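Side-chain contact in periplasmic binding protein (Agrobacterium tumefaciens str. B6, PDB 5L9G), which binds the opine mannopine and probably delivers it, as a periplasmic solute-binding protein, to an ABC transporter for uptake: residues G161-A166 with N325-H330. Numbering follows the deposited sequence.
Sequences GMIEAA and NFWAKH. With EDO (1,2-ethanediol), chain F.
Trp327 turns the edge of its indole to the carboxylate of Glu164, and NE1 donates a hydrogen bond to OE1 at 2.8 Å. The acceptor lies almost exactly in the indole plane, but the N-H reaches it on the syn side from 34° out of the carboxylate plane, the two planes being 41° apart. Glu164 attains this position by bending at chi2 (96°), folding the acid back over its helix start. There OE2 of Glu164 accepts the backbone N-H of Gly161 at 2.9 Å, the N3-to-N-cap half of a capping box, while OE1 of Glu164 also hydrogen-bonds to OH of Tyr178. Three bonds thus grip a buried carboxylate and fix its rotation; the helix N-terminus probably helps stabilise its charge. Nearby, CG1 of Ile163 packs obliquely against CH2 of Trp327 at 3.9 Å. Phe326, preceding Trp327 in the same helix, places CD2 over one face of the indole, 3.6 Å above the plane and displaced toward the rim; its ring also meets Tyr178. The contact joins the N-terminus of helix 162-169 to the early turns of helix 324-343; Ile163 continues onto Ile191 and Leu194 of helix 184-197, and Met162 and Ala165 rest on Ile224 of strand 222-226.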
loop_
_atom_site.group_PDB
_atom_site.type_symbol
_atom_site.label_atom_id
_atom_site.label_comp_id
_atom_site.label_asym_id
_atom_site.label_seq_id
_atom_site.Cartn_x
_atom_site.Cartn_y
_atom_site.Cartn_z
ATOM N N GLY A 161 -7.178 4.570 -1.932
ATOM C CA GLY A 161 -6.370 5.606 -2.578
ATOM C C GLY A 161 -7.006 6.118 -3.858
ATOM O O GLY A 161 -6.778 7.266 -4.240
ATOM N N MET A 162 -7.844 5.288 -4.515
ATOM C CA MET A 162 -8.522 5.640 -5.777
ATOM C C MET A 162 -9.757 6.519 -5.556
ATOM O O MET A 162 -9.951 7.492 -6.295
ATOM C CB MET A 162 -8.865 4.377 -6.596
ATOM C CG MET A 162 -7.677 3.405 -6.762
ATOM S SD MET A 162 -6.296 4.146 -7.699
ATOM C CE MET A 162 -4.997 4.051 -6.514
ATOM N N ILE A 163 -10.591 6.191 -4.547
ATOM C CA ILE A 163 -11.779 6.992 -4.199
ATOM C C ILE A 163 -11.318 8.386 -3.739
ATOM O O ILE A 163 -11.866 9.398 -4.174
ATOM C CB ILE A 163 -12.651 6.302 -3.099
ATOM C CG1 ILE A 163 -13.057 4.840 -3.483
ATOM C CG2 ILE A 163 -13.869 7.161 -2.705
ATOM C CD1 ILE A 163 -13.960 4.640 -4.736
ATOM N N GLU A 164 -10.301 8.415 -2.865
ATOM C CA GLU A 164 -9.731 9.652 -2.321
ATOM C C GLU A 164 -9.118 10.505 -3.422
ATOM O O GLU A 164 -9.226 11.739 -3.345
ATOM C CB GLU A 164 -8.694 9.349 -1.236
ATOM C CG GLU A 164 -9.227 8.600 -0.023
ATOM C CD GLU A 164 -9.027 7.090 -0.082
ATOM O OE1 GLU A 164 -8.771 6.481 0.980
ATOM O OE2 GLU A 164 -9.146 6.511 -1.183
ATOM N N ALA A 165 -8.491 9.856 -4.454
ATOM C CA ALA A 165 -7.880 10.552 -5.604
ATOM C C ALA A 165 -8.954 11.384 -6.313
ATOM O O ALA A 165 -8.716 12.542 -6.620
ATOM C CB ALA A 165 -7.257 9.546 -6.575
ATOM N N ALA A 166 -10.148 10.804 -6.511
ATOM C CA ALA A 166 -11.280 11.476 -7.142
ATOM C C ALA A 166 -11.757 12.663 -6.296
ATOM O O ALA A 166 -12.004 13.733 -6.862
ATOM C CB ALA A 166 -12.410 10.497 -7.379
ATOM N N ASN A 325 -10.603 4.472 9.629
ATOM C CA ASN A 325 -11.979 4.644 10.121
ATOM C C ASN A 325 -12.969 4.791 8.964
ATOM O O ASN A 325 -14.065 4.248 9.052
ATOM C CB ASN A 325 -12.085 5.823 11.091
ATOM C CG ASN A 325 -11.290 5.667 12.373
ATOM O OD1 ASN A 325 -10.775 6.640 12.933
ATOM N ND2 ASN A 325 -11.153 4.445 12.865
ATOM N N PHE A 326 -12.568 5.478 7.862
ATOM C CA PHE A 326 -13.413 5.617 6.676
ATOM C C PHE A 326 -13.627 4.228 6.064
ATOM O O PHE A 326 -14.759 3.847 5.757
ATOM C CB PHE A 326 -12.767 6.536 5.620
ATOM C CG PHE A 326 -13.530 6.541 4.312
ATOM C CD1 PHE A 326 -14.685 7.309 4.162
ATOM C CD2 PHE A 326 -13.120 5.749 3.244
ATOM C CE1 PHE A 326 -15.415 7.274 2.972
ATOM C CE2 PHE A 326 -13.856 5.714 2.056
ATOM C CZ PHE A 326 -14.997 6.479 1.928
ATOM N N TRP A 327 -12.518 3.494 5.859
ATOM C CA TRP A 327 -12.523 2.167 5.262
ATOM C C TRP A 327 -13.232 1.133 6.144
ATOM O O TRP A 327 -13.854 0.221 5.608
ATOM C CB TRP A 327 -11.105 1.770 4.857
ATOM C CG TRP A 327 -10.664 2.624 3.704
ATOM C CD1 TRP A 327 -9.933 3.775 3.770
ATOM C CD2 TRP A 327 -11.148 2.531 2.360
ATOM N NE1 TRP A 327 -9.857 4.359 2.523
ATOM C CE2 TRP A 327 -10.599 3.615 1.639
ATOM C CE3 TRP A 327 -11.951 1.598 1.677
ATOM C CZ2 TRP A 327 -10.864 3.820 0.282
ATOM C CZ3 TRP A 327 -12.199 1.795 0.330
ATOM C CH2 TRP A 327 -11.642 2.881 -0.360
ATOM N N ALA A 328 -13.246 1.334 7.466
ATOM C CA ALA A 328 -13.977 0.456 8.391
ATOM C C ALA A 328 -15.494 0.533 8.119
ATOM O O ALA A 328 -16.214 -0.462 8.231
ATOM C CB ALA A 328 -13.693 0.873 9.830
ATOM N N LYS A 329 -15.963 1.717 7.749
ATOM C CA LYS A 329 -17.370 2.002 7.527
ATOM C C LYS A 329 -17.841 1.819 6.073
ATOM O O LYS A 329 -18.954 1.350 5.865
ATOM C CB LYS A 329 -17.644 3.439 8.032
ATOM C CG LYS A 329 -19.069 3.840 8.189
ATOM C CD LYS A 329 -19.145 5.266 8.741
ATOM C CE LYS A 329 -20.552 5.764 8.744
ATOM N NZ LYS A 329 -20.637 7.160 9.271
ATOM N N HIS A 330 -17.019 2.186 5.072
ATOM C CA HIS A 330 -17.481 2.195 3.683
ATOM C C HIS A 330 -16.773 1.268 2.703
ATOM O O HIS A 330 -17.069 1.356 1.505
ATOM C CB HIS A 330 -17.436 3.637 3.148
ATOM C CG HIS A 330 -18.261 4.580 3.960
ATOM N ND1 HIS A 330 -17.674 5.498 4.808
ATOM C CD2 HIS A 330 -19.606 4.693 4.054
ATOM C CE1 HIS A 330 -18.672 6.164 5.365
ATOM N NE2 HIS A 330 -19.855 5.712 4.948
HETATM C C1 EDO F . -19.844 -0.543 8.823
HETATM O O1 EDO F . -19.101 -0.043 9.938
HETATM C C2 EDO F . -20.767 0.567 8.246
HETATM O O2 EDO F . -21.480 0.124 7.099
#